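Local coordinates for tyrosinase (Burkholderia thailandensis, PDB 5ZRD), which probably catalyses the ortho-hydroxylation of monophenols and the oxidation of the resulting catechols to quinones at a dinuclear copper centre, at residues Ile432-Met443 with Asn477-Phe488. Residues are numbered along the deposited sequence; the frame is centred on the assembly and turned at random.
Sequences IDRAQIQGSFIM and NCLTHLDIVAHF
The CA atoms of segments 432-443 and 477-488 come closest at Ile432 and Asp483, 4.3 Å apart, whereas those of Met443 and Ala486 are 8.3 Å apart. The segments are mostly loop and end in strands of two different beta-sheets: 441-450 lies in a mixed four-stranded sheet, 485-489 is outermost, within this chain, in an antiparallel three-stranded one, where Ala486 and Phe488 pair with strand 426-430. The contact therefore joins the two sheets through side chains at one end and loop to loop at the other. It belongs to the beta-rich part beside the helix bundle that houses the di-copper site of the tyrosinase fold; the side chain of Leu482 is about 11 Å from that of the copper ligand His85.

At the strand end the packing is apolar. Met443 reaches out with an extended chi2 (175°) and bends at chi3 (57°), which lays SD 3.6 Å from Ile484 CG2 and turns CE onto Ala486 CB at 3.7 Å. The other branch of Ile484 ends with CD1 3.9 Å from Phe441 CZ; Ile484 thus meets Met443 with CG2 and Phe441 with CD1. Phe441 itself also packs on Phe507 and His509 of strand 502-509. Carbonyl O of Met443 lies near the plane of the Phe488 ring, at its edge.

In the loops, Ala435 points its methyl at segment 477-488, with CB 3.8 Å from Leu482 CB; its still closer approach to Leu482 O is doubtful, because Ala435 is poorly ordered. The Leu479 side chain lies against the backbone of Gln436 and Ile437, and also meets Pro163 of the third subunit. Arg434, likewise poorly ordered, runs alongside His481, their flat groups inclined by 60°; NH1 lies in the imidazole plane, at the ring edge. Ile432 packs beside the Asp483 carboxylate, its CG2 3.7 Å from Asp483 CG.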
loop_
_atom_site.group_PDB
_atom_site.type_symbol
_atom_site.label_atom_id
_atom_site.label_comp_id
_atom_site.label_asym_id
_atom_site.label_seq_id
_atom_site.Cartn_x
_atom_site.Cartn_y
_atom_site.Cartn_z
ATOM N N ILE A 432 9.798 4.339 -29.169
ATOM C CA ILE A 432 9.883 3.674 -27.840
ATOM C C ILE A 432 9.182 4.541 -26.774
ATOM O O ILE A 432 8.682 4.012 -25.774
ATOM C CB ILE A 432 11.357 3.340 -27.471
ATOM C CG1 ILE A 432 11.950 2.250 -28.377
ATOM C CG2 ILE A 432 11.480 2.965 -25.997
ATOM C CD1 ILE A 432 13.413 1.925 -28.119
ATOM N N ASP A 433 9.123 5.858 -26.990
ATOM C CA ASP A 433 8.471 6.788 -26.051
ATOM C C ASP A 433 6.913 6.759 -25.991
ATOM O O ASP A 433 6.232 6.271 -26.900
ATOM C CB ASP A 433 9.007 8.240 -26.229
ATOM C CG ASP A 433 8.956 8.749 -27.679
ATOM O OD1 ASP A 433 8.031 8.393 -28.449
ATOM O OD2 ASP A 433 9.853 9.542 -28.032
ATOM N N ARG A 434 6.407 7.314 -24.878
ATOM C CA ARG A 434 4.988 7.348 -24.442
ATOM C C ARG A 434 4.463 5.908 -24.344
ATOM O O ARG A 434 4.876 5.199 -23.425
ATOM C CB ARG A 434 4.160 8.305 -25.314
ATOM C CG ARG A 434 3.221 9.213 -24.529
ATOM C CD ARG A 434 3.927 10.422 -23.925
ATOM N NE ARG A 434 4.544 10.142 -22.627
ATOM C CZ ARG A 434 4.209 10.723 -21.473
ATOM N NH1 ARG A 434 4.613 10.205 -20.324
ATOM N NH2 ARG A 434 3.468 11.815 -21.466
ATOM N N ALA A 435 3.602 5.484 -25.279
ATOM C CA ALA A 435 2.811 4.234 -25.179
ATOM C C ALA A 435 1.907 4.240 -23.929
ATOM O O ALA A 435 2.023 3.348 -23.088
ATOM C CB ALA A 435 3.725 3.029 -25.206
ATOM N N GLN A 436 0.985 5.212 -23.825
ATOM C CA GLN A 436 0.044 5.335 -22.677
ATOM C C GLN A 436 -1.388 5.049 -23.149
ATOM O O GLN A 436 -2.262 5.921 -23.075
ATOM C CB GLN A 436 0.161 6.725 -22.041
ATOM C CG GLN A 436 0.807 6.701 -20.663
ATOM C CD GLN A 436 1.602 7.949 -20.371
ATOM O OE1 GLN A 436 1.309 8.695 -19.440
ATOM N NE2 GLN A 436 2.631 8.176 -21.172
ATOM N N ILE A 437 -1.630 3.790 -23.527
ATOM C CA ILE A 437 -2.654 3.445 -24.525
ATOM C C ILE A 437 -3.793 2.594 -23.912
ATOM O O ILE A 437 -3.608 1.732 -23.047
ATOM C CB ILE A 437 -1.967 2.767 -25.731
ATOM C CG1 ILE A 437 -2.946 2.456 -26.869
ATOM C CG2 ILE A 437 -1.184 1.532 -25.292
ATOM C CD1 ILE A 437 -3.346 3.662 -27.700
ATOM N N GLN A 438 -4.984 2.860 -24.428
ATOM C CA GLN A 438 -6.228 2.253 -24.066
ATOM C C GLN A 438 -6.651 1.337 -25.229
ATOM O O GLN A 438 -6.954 1.821 -26.330
ATOM C CB GLN A 438 -7.185 3.433 -23.793
ATOM C CG GLN A 438 -8.461 3.164 -22.995
ATOM C CD GLN A 438 -8.266 2.425 -21.696
ATOM O OE1 GLN A 438 -8.005 1.221 -21.692
ATOM N NE2 GLN A 438 -8.420 3.129 -20.588
ATOM N N GLY A 439 -6.623 0.018 -25.051
ATOM C CA GLY A 439 -7.174 -0.883 -26.059
ATOM C C GLY A 439 -6.197 -1.270 -27.175
ATOM O O GLY A 439 -5.066 -0.810 -27.235
ATOM N N SER A 440 -6.686 -2.084 -28.103
ATOM C CA SER A 440 -5.886 -2.637 -29.204
ATOM C C SER A 440 -5.568 -1.544 -30.225
ATOM O O SER A 440 -6.229 -0.492 -30.212
ATOM C CB SER A 440 -6.615 -3.789 -29.864
ATOM O OG SER A 440 -6.901 -4.827 -28.925
ATOM N N PHE A 441 -4.554 -1.777 -31.072
ATOM C CA PHE A 441 -4.161 -0.800 -32.104
ATOM C C PHE A 441 -3.361 -1.470 -33.225
ATOM O O PHE A 441 -2.824 -2.557 -33.081
ATOM C CB PHE A 441 -3.434 0.415 -31.517
ATOM C CG PHE A 441 -2.087 0.193 -30.898
ATOM C CD1 PHE A 441 -1.967 -0.207 -29.584
ATOM C CD2 PHE A 441 -0.929 0.446 -31.604
ATOM C CE1 PHE A 441 -0.718 -0.417 -29.006
ATOM C CE2 PHE A 441 0.322 0.241 -31.032
ATOM C CZ PHE A 441 0.427 -0.175 -29.729
ATOM N N ILE A 442 -3.370 -0.804 -34.382
ATOM C CA ILE A 442 -2.699 -1.277 -35.564
ATOM C C ILE A 442 -1.678 -0.225 -35.991
ATOM O O ILE A 442 -1.950 0.961 -35.894
ATOM C CB ILE A 442 -3.679 -1.558 -36.706
ATOM C CG1 ILE A 442 -4.836 -2.464 -36.267
ATOM C CG2 ILE A 442 -2.912 -2.123 -37.895
ATOM C CD1 ILE A 442 -5.987 -2.501 -37.248
ATOM N N MET A 443 -0.491 -0.703 -36.392
ATOM C CA MET A 443 0.536 0.102 -37.025
ATOM C C MET A 443 0.579 -0.314 -38.498
ATOM O O MET A 443 0.632 -1.504 -38.776
ATOM C CB MET A 443 1.907 -0.124 -36.385
ATOM C CG MET A 443 1.960 0.292 -34.964
ATOM S SD MET A 443 3.534 -0.087 -34.146
ATOM C CE MET A 443 4.662 0.779 -35.235
ATOM N N ASN A 477 -1.514 9.695 -14.354
ATOM C CA ASN A 477 -0.152 9.893 -14.875
ATOM C C ASN A 477 0.337 8.681 -15.694
ATOM O O ASN A 477 0.775 8.876 -16.833
ATOM C CB ASN A 477 0.825 10.231 -13.737
ATOM C CG ASN A 477 0.773 9.289 -12.545
ATOM O OD1 ASN A 477 0.010 8.318 -12.520
ATOM N ND2 ASN A 477 1.588 9.569 -11.540
ATOM N N CYS A 478 0.302 7.459 -15.122
ATOM C CA CYS A 478 0.911 6.217 -15.728
ATOM C C CYS A 478 -0.151 5.125 -15.934
ATOM O O CYS A 478 -0.641 4.499 -14.977
ATOM C CB CYS A 478 2.044 5.639 -14.873
ATOM S SG CYS A 478 2.868 4.163 -15.553
ATOM N N LEU A 479 -0.447 4.881 -17.208
ATOM C CA LEU A 479 -1.306 3.779 -17.636
ATOM C C LEU A 479 -0.487 2.471 -17.632
ATOM O O LEU A 479 -0.701 1.618 -16.761
ATOM C CB LEU A 479 -1.881 4.133 -19.015
ATOM C CG LEU A 479 -3.253 3.549 -19.337
ATOM C CD1 LEU A 479 -4.065 4.502 -20.201
ATOM C CD2 LEU A 479 -3.115 2.187 -20.003
ATOM N N THR A 480 0.466 2.337 -18.566
ATOM C CA THR A 480 1.385 1.165 -18.682
ATOM C C THR A 480 2.409 1.454 -19.794
ATOM O O THR A 480 2.062 1.374 -20.969
ATOM C CB THR A 480 0.596 -0.138 -18.905
ATOM O OG1 THR A 480 0.251 -0.654 -17.619
ATOM C CG2 THR A 480 1.348 -1.211 -19.667
ATOM N N HIS A 481 3.659 1.788 -19.440
ATOM C CA HIS A 481 4.650 2.298 -20.427
ATOM C C HIS A 481 5.288 1.148 -21.223
ATOM O O HIS A 481 5.727 0.144 -20.642
ATOM C CB HIS A 481 5.690 3.191 -19.733
ATOM C CG HIS A 481 5.227 4.598 -19.566
ATOM N ND1 HIS A 481 5.873 5.665 -20.161
ATOM C CD2 HIS A 481 4.166 5.112 -18.907
ATOM C CE1 HIS A 481 5.242 6.780 -19.855
ATOM N NE2 HIS A 481 4.189 6.468 -19.086
ATOM N N LEU A 482 5.363 1.321 -22.554
ATOM C CA LEU A 482 5.747 0.227 -23.477
ATOM C C LEU A 482 6.621 0.753 -24.637
ATOM O O LEU A 482 6.410 1.857 -25.194
ATOM C CB LEU A 482 4.479 -0.474 -23.989
ATOM C CG LEU A 482 4.601 -1.979 -24.263
ATOM C CD1 LEU A 482 4.713 -2.795 -22.971
ATOM C CD2 LEU A 482 3.425 -2.476 -25.094
ATOM N N ASP A 483 7.644 -0.064 -24.941
ATOM C CA ASP A 483 8.448 -0.018 -26.174
ATOM C C ASP A 483 7.541 -0.243 -27.384
ATOM O O ASP A 483 6.955 -1.321 -27.533
ATOM C CB ASP A 483 9.537 -1.150 -26.190
ATOM C CG ASP A 483 10.953 -0.682 -25.722
ATOM O OD1 ASP A 483 11.178 -0.575 -24.491
ATOM O OD2 ASP A 483 11.863 -0.479 -26.583
ATOM N N ILE A 484 7.430 0.750 -28.254
ATOM C CA ILE A 484 6.957 0.483 -29.612
ATOM C C ILE A 484 8.173 0.005 -30.429
ATOM O O ILE A 484 9.106 0.767 -30.676
ATOM C CB ILE A 484 6.275 1.718 -30.251
ATOM C CG1 ILE A 484 5.213 2.364 -29.351
ATOM C CG2 ILE A 484 5.701 1.368 -31.619
ATOM C CD1 ILE A 484 3.839 1.727 -29.420
ATOM N N VAL A 485 8.200 -1.258 -30.811
ATOM C CA VAL A 485 9.211 -1.728 -31.764
ATOM C C VAL A 485 8.505 -2.631 -32.777
ATOM O O VAL A 485 7.801 -3.511 -32.394
ATOM C CB VAL A 485 10.397 -2.422 -31.067
ATOM C CG1 VAL A 485 9.935 -3.298 -29.937
ATOM C CG2 VAL A 485 11.234 -3.217 -32.040
ATOM N N ALA A 486 8.640 -2.338 -34.062
ATOM C CA ALA A 486 7.920 -3.066 -35.089
ATOM C C ALA A 486 8.846 -3.221 -36.294
ATOM O O ALA A 486 9.580 -2.287 -36.594
ATOM C CB ALA A 486 6.653 -2.335 -35.467
ATOM N N HIS A 487 8.827 -4.384 -36.946
ATOM C CA HIS A 487 9.618 -4.579 -38.137
ATOM C C HIS A 487 8.703 -4.776 -39.346
ATOM O O HIS A 487 7.616 -5.338 -39.217
ATOM C CB HIS A 487 10.531 -5.796 -38.029
ATOM C CG HIS A 487 11.309 -5.858 -36.769
ATOM N ND1 HIS A 487 12.557 -5.279 -36.650
ATOM C CD2 HIS A 487 11.031 -6.430 -35.582
ATOM C CE1 HIS A 487 13.022 -5.521 -35.429
ATOM N NE2 HIS A 487 12.093 -6.209 -34.760
ATOM N N PHE A 488 9.181 -4.343 -40.520
ATOM C CA PHE A 488 8.403 -4.481 -41.753
ATOM C C PHE A 488 9.360 -4.847 -42.871
ATOM O O PHE A 488 10.468 -4.339 -42.911
ATOM C CB PHE A 488 7.620 -3.213 -42.097
ATOM C CG PHE A 488 6.656 -2.739 -41.033
ATOM C CD1 PHE A 488 5.343 -3.175 -41.005
ATOM C CD2 PHE A 488 7.052 -1.836 -40.072
ATOM C CE1 PHE A 488 4.455 -2.726 -40.044
ATOM C CE2 PHE A 488 6.168 -1.402 -39.092
ATOM C CZ PHE A 488 4.874 -1.856 -39.068
#